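Local coordinates for AB hydrolase-1 domain-containing protein (Parabacteroides distasonis, PDB 4Q34) that is probably an esterase of the alpha/beta hydrolase family, hydrolysing an ester substrate that the structure alone does not identify, at the interface of chains A and B. Coordinates in Å, arbitrary orientation; residue numbers count along the deposited sequence, not the author numbering. Chains: chain A/B, Uncharacterized protein.

Contacts 1 and 3 are overlapping parts of two symmetry-related patches in one two-fold interface, their C-alpha centres about 30 Å apart. Contact 2 lies between them on the axis, about 18 Å from contact 1 and 19 Å from contact 3. In each outer patch, strand 28-31 and A:Arg96 or B:Arg96 meet helices 109-115 and 134-142 of the other chain; contact 1 brings out the grip on B:Arg142, contact 3 that on A:Glu109. In contact 2, strand 101-103 pairs with its own copy. Polar patches on either side of a shared sheet edge suggest a specific dimer, although the structure alone does not prove one in solution.

Contact 1: the interface of chains A and B. Residues chain A 17-20, 29-33, 96; chain B 109, 138, 141-142.
From the last residue of helix 134-142, B:Arg142 reaches onto a polar surface of chain A formed by A:Gly17, strands 19-22 and 28-31, and A:His33. Its chain runs extended from CG to NE, with chi2 at -176°, which carries the guanidinium to the backbone of both strands. There B:Arg142 NH2 donates to A:Thr19 O at 2.9 Å, coming from above the carbonyl plane. B:Arg142 NH1 lies 3.0 Å from A:Gly31 O and 3.0 Å from A:His33 ND1, bonding to both nearly within the guanidinium plane. The flat group is sandwiched: A:Gly17 O sits above the centre of one face and A:His30 CB covers the other. Inside its own helix, B:Asp138 OD1 accepts from B:Arg142 NE at 2.8 Å; this salt bridge should fix the guanidinium's rotation and probably balances its charge. Water 1 joins B:Asp138 OD2 to A:Gly17 O. With chi1 at 48°, A:His33 turns a ring face to the aliphatic stem of B:Arg142, whose CB makes a CH-pi contact. Beyond the guanidinium, the A:His30 ring meets B:Phe141, CE1 to CD2 3.8 Å. Beside it the carboxylate of B:Glu109 takes A:His30 N and ND1 and the salt bridge from A:Arg96 NH2. Chain A hides 133 Å² of B:Arg142, more than of any other residue in the patch. N-terminal strands and loops of chain A thus receive the C-terminal end of a chain B helix.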
ATOM      1  N   GLY A  17     -11.298   7.841  -7.760  1.00 17.89           N
ATOM      2  CA  GLY A  17     -12.631   7.281  -7.743  1.00 18.94           C
ATOM      3  C   GLY A  17     -13.235   7.217  -6.342  1.00 20.24           C
ATOM      4  O   GLY A  17     -12.857   7.962  -5.429  1.00 20.58           O
ATOM      5  N   GLY A  18     -14.166   6.294  -6.186  1.00 20.32           N
ATOM      6  CA  GLY A  18     -14.880   6.128  -4.933  1.00 18.58           C
ATOM      7  C   GLY A  18     -16.207   6.808  -4.890  1.00 20.84           C
ATOM      8  O   GLY A  18     -16.628   7.404  -5.869  1.00 19.98           O
ATOM      9  N   THR A  19     -16.863   6.666  -3.750  1.00 18.84           N
ATOM     10  CA  THR A  19     -18.157   7.298  -3.510  1.00 18.88           C
ATOM     11  C   THR A  19     -18.132   7.953  -2.160  1.00 19.06           C
ATOM     12  O   THR A  19     -17.099   7.967  -1.475  1.00 19.19           O
ATOM     13  CB  THR A  19     -19.302   6.258  -3.638  1.00 22.18           C
ATOM     14  OG1 THR A  19     -20.580   6.948  -3.716  1.00 22.52           O
ATOM     15  CG2 THR A  19     -19.291   5.306  -2.453  1.00 24.26           C
ATOM     16  N   VAL A  20     -19.269   8.551  -1.789  1.00 20.57           N
ATOM     17  CA  VAL A  20     -19.404   9.264  -0.547  1.00 22.49           C
ATOM     18  C   VAL A  20     -20.718   8.811   0.054  1.00 21.42           C
ATOM     19  O   VAL A  20     -21.755   8.880  -0.602  1.00 24.84           O
ATOM     20  CB  VAL A  20     -19.409  10.795  -0.758  1.00 21.65           C
ATOM     21  CG1 VAL A  20     -19.489  11.513   0.583  1.00 25.79           C
ATOM     22  CG2 VAL A  20     -18.175  11.254  -1.564  1.00 24.15           C
ATOM     23  N   PHE A  29     -18.892   9.934   4.534  1.00 22.06           N
ATOM     24  CA  PHE A  29     -17.906   8.886   4.568  1.00 21.32           C
ATOM     25  C   PHE A  29     -17.388   8.616   3.173  1.00 21.11           C
ATOM     26  O   PHE A  29     -18.107   8.107   2.313  1.00 20.82           O
ATOM     27  CB  PHE A  29     -18.483   7.610   5.202  1.00 20.91           C
ATOM     28  CG  PHE A  29     -17.465   6.540   5.376  1.00 20.75           C
ATOM     29  CD1 PHE A  29     -17.203   5.677   4.326  1.00 20.38           C
ATOM     30  CD2 PHE A  29     -16.714   6.448   6.553  1.00 22.19           C
ATOM     31  CE1 PHE A  29     -16.278   4.695   4.447  1.00 20.07           C
ATOM     32  CE2 PHE A  29     -15.722   5.447   6.652  1.00 21.26           C
ATOM     33  CZ  PHE A  29     -15.545   4.580   5.609  1.00 18.77           C
ATOM     34  N   HIS A  30     -16.137   8.978   2.954  1.00 20.93           N
ATOM     35  CA  HIS A  30     -15.460   8.760   1.698  1.00 18.66           C
ATOM     36  C   HIS A  30     -14.778   7.401   1.647  1.00 20.33           C
ATOM     37  O   HIS A  30     -13.768   7.183   2.321  1.00 18.58           O
ATOM     38  CB  HIS A  30     -14.391   9.822   1.488  1.00 19.96           C
ATOM     39  CG  HIS A  30     -14.924  11.200   1.303  1.00 21.67           C
ATOM     40  ND1 HIS A  30     -15.546  11.893   2.313  1.00 26.19           N
ATOM     41  CD2 HIS A  30     -14.923  12.023   0.223  1.00 23.20           C
ATOM     42  CE1 HIS A  30     -15.923  13.084   1.865  1.00 26.32           C
ATOM     43  NE2 HIS A  30     -15.569  13.182   0.592  1.00 25.10           N
ATOM     44  N   GLY A  31     -15.299   6.517   0.809  1.00 17.97           N
ATOM     45  CA  GLY A  31     -14.742   5.160   0.641  1.00 17.50           C
ATOM     46  C   GLY A  31     -14.842   4.617  -0.764  1.00 17.19           C
ATOM     47  O   GLY A  31     -15.373   5.258  -1.671  1.00 18.79           O
ATOM     48  N   ASP A  32     -14.375   3.391  -0.945  1.00 17.13           N
ATOM     49  CA  ASP A  32     -14.456   2.687  -2.228  1.00 17.19           C
ATOM     50  C   ASP A  32     -13.581   3.248  -3.400  1.00 17.56           C
ATOM     51  O   ASP A  32     -13.762   2.874  -4.549  1.00 17.09           O
ATOM     52  CB  ASP A  32     -15.924   2.471  -2.664  1.00 17.80           C
ATOM     53  CG  ASP A  32     -16.619   1.337  -1.878  1.00 19.39           C
ATOM     54  OD1 ASP A  32     -15.950   0.611  -1.078  1.00 18.59           O
ATOM     55  OD2 ASP A  32     -17.856   1.191  -2.068  1.00 18.59           O
ATOM     56  N   HIS A  33     -12.622   4.110  -3.076  1.00 16.14           N
ATOM     57  CA  HIS A  33     -11.616   4.599  -4.029  1.00 15.72           C
ATOM     58  C   HIS A  33     -10.586   3.508  -4.216  1.00 15.78           C
ATOM     59  O   HIS A  33     -10.475   2.561  -3.406  1.00 16.94           O
ATOM     60  CB  HIS A  33     -10.925   5.842  -3.464  1.00 15.48           C
ATOM     61  CG  HIS A  33     -10.489   5.651  -2.042  1.00 16.89           C
ATOM     62  ND1 HIS A  33     -11.348   5.841  -0.983  1.00 16.38           N
ATOM     63  CD2 HIS A  33      -9.333   5.173  -1.505  1.00 16.69           C
ATOM     64  CE1 HIS A  33     -10.728   5.529   0.143  1.00 17.32           C
ATOM     65  NE2 HIS A  33      -9.505   5.127  -0.148  1.00 16.68           N
ATOM     66  N   ARG A  96     -10.392   1.389   2.976  1.00 17.42           N
ATOM     67  CA  ARG A  96     -11.535   2.187   3.443  1.00 17.80           C
ATOM     68  C   ARG A  96     -12.713   1.966   2.493  1.00 19.52           C
ATOM     69  O   ARG A  96     -13.001   2.800   1.626  1.00 19.20           O
ATOM     70  CB  ARG A  96     -11.161   3.673   3.531  1.00 18.09           C
ATOM     71  CG  ARG A  96     -12.244   4.553   4.160  1.00 18.43           C
ATOM     72  CD  ARG A  96     -11.669   5.907   4.364  1.00 16.05           C
ATOM     73  NE  ARG A  96     -12.586   6.888   5.002  1.00 17.26           N
ATOM     74  CZ  ARG A  96     -12.749   7.082   6.310  1.00 19.17           C
ATOM     75  NH1 ARG A  96     -12.161   6.321   7.216  1.00 19.34           N
ATOM     76  NH2 ARG A  96     -13.562   8.054   6.739  1.00 19.77           N
TER
ATOM     77  N   GLU B 109     -15.691  11.804   9.975  1.00 22.53           N
ATOM     78  CA  GLU B 109     -14.719  12.619   9.192  1.00 19.23           C
ATOM     79  C   GLU B 109     -14.582  14.080   9.687  1.00 20.41           C
ATOM     80  O   GLU B 109     -13.468  14.625   9.765  1.00 21.13           O
ATOM     81  CB  GLU B 109     -15.114  12.598   7.714  1.00 20.08           C
ATOM     82  CG  GLU B 109     -14.842  11.220   7.125  1.00 19.72           C
ATOM     83  CD  GLU B 109     -15.098  11.102   5.637  1.00 22.17           C
ATOM     84  OE1 GLU B 109     -15.734  11.963   4.991  1.00 20.98           O
ATOM     85  OE2 GLU B 109     -14.629  10.091   5.099  1.00 19.26           O
ATOM     86  N   ASP B 138     -11.085  15.751  -0.018  1.00 21.56           N
ATOM     87  CA  ASP B 138     -11.408  14.432  -0.527  1.00 21.51           C
ATOM     88  C   ASP B 138     -10.199  13.498  -0.387  1.00 19.82           C
ATOM     89  O   ASP B 138     -10.297  12.381   0.141  1.00 18.43           O
ATOM     90  CB  ASP B 138     -11.830  14.518  -2.018  1.00 23.85           C
ATOM     91  CG  ASP B 138     -12.181  13.152  -2.634  1.00 30.57           C
ATOM     92  OD1 ASP B 138     -13.126  12.512  -2.175  1.00 32.85           O
ATOM     93  OD2 ASP B 138     -11.491  12.691  -3.586  1.00 36.04           O
ATOM     94  N   PHE B 141      -9.457  12.628   3.376  1.00 18.35           N
ATOM     95  CA  PHE B 141     -10.243  11.570   4.000  1.00 17.90           C
ATOM     96  C   PHE B 141      -9.942  10.185   3.431  1.00 17.33           C
ATOM     97  O   PHE B 141      -9.990   9.201   4.149  1.00 18.27           O
ATOM     98  CB  PHE B 141     -11.721  11.832   3.971  1.00 20.44           C
ATOM     99  CG  PHE B 141     -12.122  13.080   4.723  1.00 21.47           C
ATOM    100  CD1 PHE B 141     -11.623  13.331   5.992  1.00 25.55           C
ATOM    101  CD2 PHE B 141     -13.020  13.944   4.172  1.00 26.79           C
ATOM    102  CE1 PHE B 141     -12.042  14.466   6.691  1.00 26.48           C
ATOM    103  CE2 PHE B 141     -13.430  15.086   4.856  1.00 31.17           C
ATOM    104  CZ  PHE B 141     -12.922  15.340   6.107  1.00 27.25           C
ATOM    105  N   ARG B 142      -9.583  10.143   2.147  1.00 18.89           N
ATOM    106  CA  ARG B 142      -9.312   8.867   1.485  1.00 18.97           C
ATOM    107  C   ARG B 142      -7.920   8.334   1.753  1.00 18.29           C
ATOM    108  O   ARG B 142      -7.642   7.191   1.355  1.00 19.07           O
ATOM    109  CB  ARG B 142      -9.532   8.992  -0.021  1.00 18.01           C
ATOM    110  CG  ARG B 142     -10.994   9.294  -0.337  1.00 18.48           C
ATOM    111  CD  ARG B 142     -11.255   9.318  -1.849  1.00 20.31           C
ATOM    112  NE  ARG B 142     -12.596   9.733  -2.210  1.00 18.82           N
ATOM    113  CZ  ARG B 142     -13.675   8.998  -2.108  1.00 17.43           C
ATOM    114  NH1 ARG B 142     -13.614   7.736  -1.696  1.00 16.97           N
ATOM    115  NH2 ARG B 142     -14.842   9.503  -2.473  1.00 19.78           N
TER
HETATM  116  O   HOH W   1     -11.308  10.269  -5.329  1.00 36.33           O

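Contact 2: the interface of chains A and B. Residues chain A 101-103; chain B 101-103.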
ATOM      1  N   VAL A 101     -18.021  -5.388   7.374  1.00 23.22           N
ATOM      2  CA  VAL A 101     -17.501  -6.687   6.970  1.00 22.96           C
ATOM      3  C   VAL A 101     -16.784  -7.360   8.143  1.00 21.85           C
ATOM      4  O   VAL A 101     -16.191  -6.690   8.991  1.00 21.53           O
ATOM      5  CB  VAL A 101     -16.545  -6.547   5.758  1.00 23.48           C
ATOM      6  CG1 VAL A 101     -15.360  -5.686   6.113  1.00 22.55           C
ATOM      7  CG2 VAL A 101     -16.104  -7.921   5.244  1.00 25.90           C
ATOM      8  N   THR A 102     -16.849  -8.690   8.182  1.00 22.05           N
ATOM      9  CA  THR A 102     -16.094  -9.485   9.144  1.00 23.09           C
ATOM     10  C   THR A 102     -15.014 -10.232   8.369  1.00 23.10           C
ATOM     11  O   THR A 102     -15.316 -10.898   7.369  1.00 26.73           O
ATOM     12  CB  THR A 102     -16.986 -10.435   9.929  1.00 24.35           C
ATOM     13  OG1 THR A 102     -17.883  -9.656  10.716  1.00 24.44           O
ATOM     14  CG2 THR A 102     -16.172 -11.291  10.861  1.00 27.57           C
ATOM     15  N   ILE A 103     -13.776 -10.078   8.833  1.00 20.95           N
ATOM     16  CA  ILE A 103     -12.622 -10.695   8.243  1.00 24.21           C
ATOM     17  C   ILE A 103     -12.121 -11.721   9.261  1.00 24.16           C
ATOM     18  O   ILE A 103     -11.946 -11.390  10.415  1.00 22.88           O
ATOM     19  CB  ILE A 103     -11.503  -9.662   8.031  1.00 25.28           C
ATOM     20  CG1 ILE A 103     -11.946  -8.494   7.140  1.00 28.96           C
ATOM     21  CG2 ILE A 103     -10.268 -10.333   7.446  1.00 23.80           C
ATOM     22  CD1 ILE A 103     -12.332  -8.891   5.771  1.00 30.17           C
TER
ATOM     23  N   VAL B 101     -12.041  -9.899  12.852  1.00 23.22           N
ATOM     24  CA  VAL B 101     -12.408  -8.523  13.153  1.00 22.96           C
ATOM     25  C   VAL B 101     -13.609  -8.096  12.306  1.00 21.85           C
ATOM     26  O   VAL B 101     -13.778  -8.550  11.172  1.00 21.53           O
ATOM     27  CB  VAL B 101     -11.211  -7.567  12.916  1.00 23.48           C
ATOM     28  CG1 VAL B 101     -10.777  -7.606  11.473  1.00 22.55           C
ATOM     29  CG2 VAL B 101     -11.548  -6.140  13.361  1.00 25.90           C
ATOM     30  N   THR B 102     -14.441  -7.222  12.870  1.00 22.05           N
ATOM     31  CA  THR B 102     -15.542  -6.603  12.142  1.00 23.09           C
ATOM     32  C   THR B 102     -15.195  -5.130  11.957  1.00 23.10           C
ATOM     33  O   THR B 102     -14.855  -4.445  12.931  1.00 26.73           O
ATOM     34  CB  THR B 102     -16.875  -6.785  12.853  1.00 24.35           C
ATOM     35  OG1 THR B 102     -17.182  -8.176  12.877  1.00 24.44           O
ATOM     36  CG2 THR B 102     -17.979  -6.076  12.116  1.00 27.57           C
ATOM     37  N   ILE B 103     -15.260  -4.687  10.702  1.00 20.95           N
ATOM     38  CA  ILE B 103     -14.967  -3.335  10.320  1.00 24.21           C
ATOM     39  C   ILE B 103     -16.293  -2.729   9.857  1.00 24.16           C
ATOM     40  O   ILE B 103     -16.975  -3.317   9.043  1.00 22.88           O
ATOM     41  CB  ILE B 103     -13.998  -3.306   9.127  1.00 25.28           C
ATOM     42  CG1 ILE B 103     -12.678  -4.028   9.427  1.00 28.96           C
ATOM     43  CG2 ILE B 103     -13.729  -1.870   8.699  1.00 23.80           C
ATOM     44  CD1 ILE B 103     -11.902  -3.433  10.535  1.00 30.17           C
TER
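A:Val101 pairs with B:Ile103, A:Thr102 with B:Thr102 and A:Ile103 with B:Val101, so that the short strands 101-103 of the two chains pair antiparallel across the two-fold axis. Backbone bonds cross the axis in both directions. A:Ile103 N donates to B:Val101 O at 2.8 Å, and B:Val101 N returns a bond to A:Ile103 O at 2.9 Å; the same two bonds recur with the chains exchanged, joining A:Val101 to B:Ile103.

Among the side chains, the polar link is the hydroxyl pair on the axis. A:Thr102 OG1 meets B:Thr102 OG1 tip to tip at 2.7 Å, a hydrogen bond in which either hydroxyl may be the donor. Chi1 of -65° sets each OG1 anti to its own carbonyl carbon and turns it toward its mate. Each CG2, anti to its own backbone N, lies alongside the opposite strand, A:Thr102 CG2 being 3.7 Å from B:Val101 O. With a valine in place of A:Thr102 and of its copy, the hydroxyl bond on the axis would probably be lost and methyl would face methyl.

Apolar contact is lighter and lies on the other face of the paired strands. The side chains of A:Val101 and B:Ile103 stand side by side and point the same way, A:Val101 CG1 to B:Ile103 CB 4.1 Å.

In each chain the strand falls between the 3-10 helix 92-94 and helix 109-115, at the centre of the interface.

Contact 3: the interface of chains A and B. Residues chain A 107, 109-110, 138, 141-142; chain B 20, 28-30, 96.
A:Glu109, at the start of helix 109-115, presses its carboxylate against B:Thr28, B:His30 and B:Arg96 in this interface between two alpha/beta hydrolase subunits. This is the tight part, where both oxygens are gripped twice. A:Glu109 OE1 takes B:His30 ND1 on its syn lone pair at 2.7 Å, the imidazole and carboxylate nearly coplanar (28° apart), and B:Thr28 OG1 from the anti side at 2.6 Å. A:Glu109 OE2 accepts the backbone N of B:His30 from its syn side, tilted out of the carboxylate plane, and B:Arg96 NH2 on its anti lone pair in a salt bridge of 2.8 Å. Extended beyond CG (chi2 -176°), the glutamate reaches all four donors. Less favourably, the carbonyl B:Thr28 O lies 3.1 Å from A:Glu109 OE1, acceptor against acceptor. The guanidinium of B:Arg96 is held in turn: NE bonds to B:His30 O at 2.9 Å, and B:Phe29 CE2 lies over the centre of one face. A:Glu109 CB rests on the ring of A:Phe141.

Toward A:Glu110 the contact is looser. A:Glu110 bends at chi2 (82°) and takes B:Thr28 N on the syn lone pair of OE2 at 3.0 Å, while water 2 bridges that oxygen to B:Thr28 OG1. Nearby, the A:Phe107 ring touches B:Phe29 by its rim, CE2 to CB 3.7 Å.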
ATOM      1  N   PHE A 107      -7.169 -20.897   6.876  1.00 23.53           N
ATOM      2  CA  PHE A 107      -6.002 -21.760   6.739  1.00 24.22           C
ATOM      3  C   PHE A 107      -6.027 -22.464   5.378  1.00 25.18           C
ATOM      4  O   PHE A 107      -6.205 -23.687   5.284  1.00 25.29           O
ATOM      5  CB  PHE A 107      -5.930 -22.756   7.898  1.00 26.87           C
ATOM      6  CG  PHE A 107      -5.564 -22.121   9.197  1.00 26.94           C
ATOM      7  CD1 PHE A 107      -6.541 -21.572  10.026  1.00 31.71           C
ATOM      8  CD2 PHE A 107      -4.227 -22.011   9.575  1.00 26.46           C
ATOM      9  CE1 PHE A 107      -6.195 -20.955  11.225  1.00 31.70           C
ATOM     10  CE2 PHE A 107      -3.878 -21.413  10.778  1.00 25.26           C
ATOM     11  CZ  PHE A 107      -4.854 -20.879  11.595  1.00 28.29           C
ATOM     12  N   GLU A 109      -3.475 -21.550   2.921  1.00 22.53           N
ATOM     13  CA  GLU A 109      -2.212 -21.229   2.199  1.00 19.23           C
ATOM     14  C   GLU A 109      -1.710 -22.364   1.274  1.00 20.41           C
ATOM     15  O   GLU A 109      -1.259 -22.114   0.143  1.00 21.13           O
ATOM     16  CB  GLU A 109      -1.128 -20.858   3.214  1.00 20.08           C
ATOM     17  CG  GLU A 109      -1.438 -19.499   3.829  1.00 19.72           C
ATOM     18  CD  GLU A 109      -0.381 -18.973   4.778  1.00 22.17           C
ATOM     19  OE1 GLU A 109       0.530 -19.694   5.238  1.00 20.98           O
ATOM     20  OE2 GLU A 109      -0.480 -17.775   5.067  1.00 19.26           O
ATOM     21  N   GLU A 110      -1.820 -23.590   1.767  1.00 22.51           N
ATOM     22  CA  GLU A 110      -1.454 -24.765   0.985  1.00 22.12           C
ATOM     23  C   GLU A 110      -2.334 -24.963  -0.261  1.00 20.36           C
ATOM     24  O   GLU A 110      -1.883 -25.514  -1.302  1.00 21.23           O
ATOM     25  CB  GLU A 110      -1.442 -26.009   1.885  1.00 23.17           C
ATOM     26  CG  GLU A 110      -0.466 -25.904   3.062  1.00 24.65           C
ATOM     27  CD  GLU A 110      -0.986 -25.144   4.278  1.00 25.01           C
ATOM     28  OE1 GLU A 110      -2.188 -24.740   4.315  1.00 27.31           O
ATOM     29  OE2 GLU A 110      -0.174 -24.967   5.236  1.00 26.59           O
ATOM     30  N   ASP A 138       7.505 -17.572   2.427  1.00 21.56           N
ATOM     31  CA  ASP A 138       7.067 -16.639   3.448  1.00 21.51           C
ATOM     32  C   ASP A 138       6.606 -15.325   2.805  1.00 19.82           C
ATOM     33  O   ASP A 138       5.510 -14.815   3.080  1.00 18.43           O
ATOM     34  CB  ASP A 138       8.219 -16.354   4.447  1.00 23.85           C
ATOM     35  CG  ASP A 138       7.833 -15.363   5.560  1.00 30.57           C
ATOM     36  OD1 ASP A 138       6.932 -15.661   6.343  1.00 32.85           O
ATOM     37  OD2 ASP A 138       8.424 -14.251   5.650  1.00 36.04           O
ATOM     38  N   PHE A 141       3.254 -15.782   0.796  1.00 18.35           N
ATOM     39  CA  PHE A 141       2.003 -15.760   1.544  1.00 17.90           C
ATOM     40  C   PHE A 141       1.678 -14.388   2.129  1.00 17.33           C
ATOM     41  O   PHE A 141       0.520 -14.017   2.223  1.00 18.27           O
ATOM     42  CB  PHE A 141       1.932 -16.810   2.616  1.00 20.44           C
ATOM     43  CG  PHE A 141       2.014 -18.220   2.078  1.00 21.47           C
ATOM     44  CD1 PHE A 141       1.250 -18.605   0.987  1.00 25.55           C
ATOM     45  CD2 PHE A 141       2.810 -19.136   2.697  1.00 26.79           C
ATOM     46  CE1 PHE A 141       1.304 -19.926   0.534  1.00 26.48           C
ATOM     47  CE2 PHE A 141       2.881 -20.450   2.241  1.00 31.17           C
ATOM     48  CZ  PHE A 141       2.135 -20.825   1.151  1.00 27.25           C
ATOM     49  N   ARG A 142       2.723 -13.632   2.469  1.00 18.89           N
ATOM     50  CA  ARG A 142       2.531 -12.316   3.077  1.00 18.97           C
ATOM     51  C   ARG A 142       2.238 -11.223   2.070  1.00 18.29           C
ATOM     52  O   ARG A 142       1.919 -10.101   2.496  1.00 19.07           O
ATOM     53  CB  ARG A 142       3.753 -11.931   3.910  1.00 18.01           C
ATOM     54  CG  ARG A 142       3.934 -12.884   5.087  1.00 18.48           C
ATOM     55  CD  ARG A 142       5.093 -12.452   5.995  1.00 20.31           C
ATOM     56  NE  ARG A 142       5.398 -13.393   7.053  1.00 18.82           N
ATOM     57  CZ  ARG A 142       4.698 -13.563   8.148  1.00 17.43           C
ATOM     58  NH1 ARG A 142       3.634 -12.811   8.410  1.00 16.97           N
ATOM     59  NH2 ARG A 142       5.088 -14.463   9.036  1.00 19.78           N
TER
ATOM     60  N   VAL B  20       3.238 -16.703  12.575  1.00 20.57           N
ATOM     61  CA  VAL B  20       2.663 -17.778  11.812  1.00 22.49           C
ATOM     62  C   VAL B  20       1.699 -18.483  12.743  1.00 21.42           C
ATOM     63  O   VAL B  20       2.080 -18.885  13.839  1.00 24.84           O
ATOM     64  CB  VAL B  20       3.737 -18.765  11.302  1.00 21.65           C
ATOM     65  CG1 VAL B  20       3.096 -19.849  10.447  1.00 25.79           C
ATOM     66  CG2 VAL B  20       4.852 -18.029  10.528  1.00 24.15           C
ATOM     67  N   THR B  28      -0.670 -23.485   7.788  1.00 23.82           N
ATOM     68  CA  THR B  28      -0.135 -22.201   8.264  1.00 25.26           C
ATOM     69  C   THR B  28      -0.978 -21.000   7.926  1.00 23.65           C
ATOM     70  O   THR B  28      -1.710 -20.976   6.927  1.00 24.36           O
ATOM     71  CB  THR B  28       1.288 -21.958   7.706  1.00 25.60           C
ATOM     72  OG1 THR B  28       1.277 -22.012   6.261  1.00 25.41           O
ATOM     73  CG2 THR B  28       2.204 -23.022   8.257  1.00 27.16           C
ATOM     74  N   PHE B  29      -0.849 -19.973   8.748  1.00 22.06           N
ATOM     75  CA  PHE B  29      -1.332 -18.669   8.376  1.00 21.32           C
ATOM     76  C   PHE B  29      -0.308 -17.615   8.733  1.00 21.11           C
ATOM     77  O   PHE B  29      -0.056 -17.343   9.907  1.00 20.82           O
ATOM     78  CB  PHE B  29      -2.686 -18.375   9.041  1.00 20.91           C
ATOM     79  CG  PHE B  29      -3.287 -17.093   8.586  1.00 20.75           C
ATOM     80  CD1 PHE B  29      -2.930 -15.915   9.220  1.00 20.38           C
ATOM     81  CD2 PHE B  29      -4.141 -17.054   7.478  1.00 22.19           C
ATOM     82  CE1 PHE B  29      -3.453 -14.729   8.828  1.00 20.07           C
ATOM     83  CE2 PHE B  29      -4.646 -15.804   7.052  1.00 21.26           C
ATOM     84  CZ  PHE B  29      -4.311 -14.677   7.751  1.00 18.77           C
ATOM     85  N   HIS B  30       0.291 -17.037   7.708  1.00 20.93           N
ATOM     86  CA  HIS B  30       1.263 -15.980   7.854  1.00 18.66           C
ATOM     87  C   HIS B  30       0.610 -14.605   7.885  1.00 20.33           C
ATOM     88  O   HIS B  30       0.122 -14.123   6.861  1.00 18.58           O
ATOM     89  CB  HIS B  30       2.239 -16.002   6.688  1.00 19.96           C
ATOM     90  CG  HIS B  30       3.114 -17.206   6.643  1.00 21.67           C
ATOM     91  ND1 HIS B  30       2.626 -18.463   6.379  1.00 26.19           N
ATOM     92  CD2 HIS B  30       4.452 -17.347   6.821  1.00 23.20           C
ATOM     93  CE1 HIS B  30       3.624 -19.339   6.411  1.00 26.32           C
ATOM     94  NE2 HIS B  30       4.742 -18.688   6.692  1.00 25.10           N
ATOM     95  N   ARG B  96      -3.268  -8.335   6.215  1.00 17.42           N
ATOM     96  CA  ARG B  96      -3.353  -9.759   6.574  1.00 17.80           C
ATOM     97  C   ARG B  96      -2.937  -9.924   8.037  1.00 19.52           C
ATOM     98  O   ARG B  96      -1.808 -10.331   8.338  1.00 19.20           O
ATOM     99  CB  ARG B  96      -2.477 -10.609   5.644  1.00 18.09           C
ATOM    100  CG  ARG B  96      -2.631 -12.118   5.848  1.00 18.43           C
ATOM    101  CD  ARG B  96      -1.890 -12.802   4.759  1.00 16.05           C
ATOM    102  NE  ARG B  96      -1.963 -14.286   4.787  1.00 17.26           N
ATOM    103  CZ  ARG B  96      -2.904 -15.042   4.222  1.00 19.17           C
ATOM    104  NH1 ARG B  96      -3.969 -14.523   3.637  1.00 19.34           N
ATOM    105  NH2 ARG B  96      -2.800 -16.374   4.270  1.00 19.77           N
TER
HETATM  106  O   HOH W   2       2.503 -23.726   4.585  1.00 40.77           O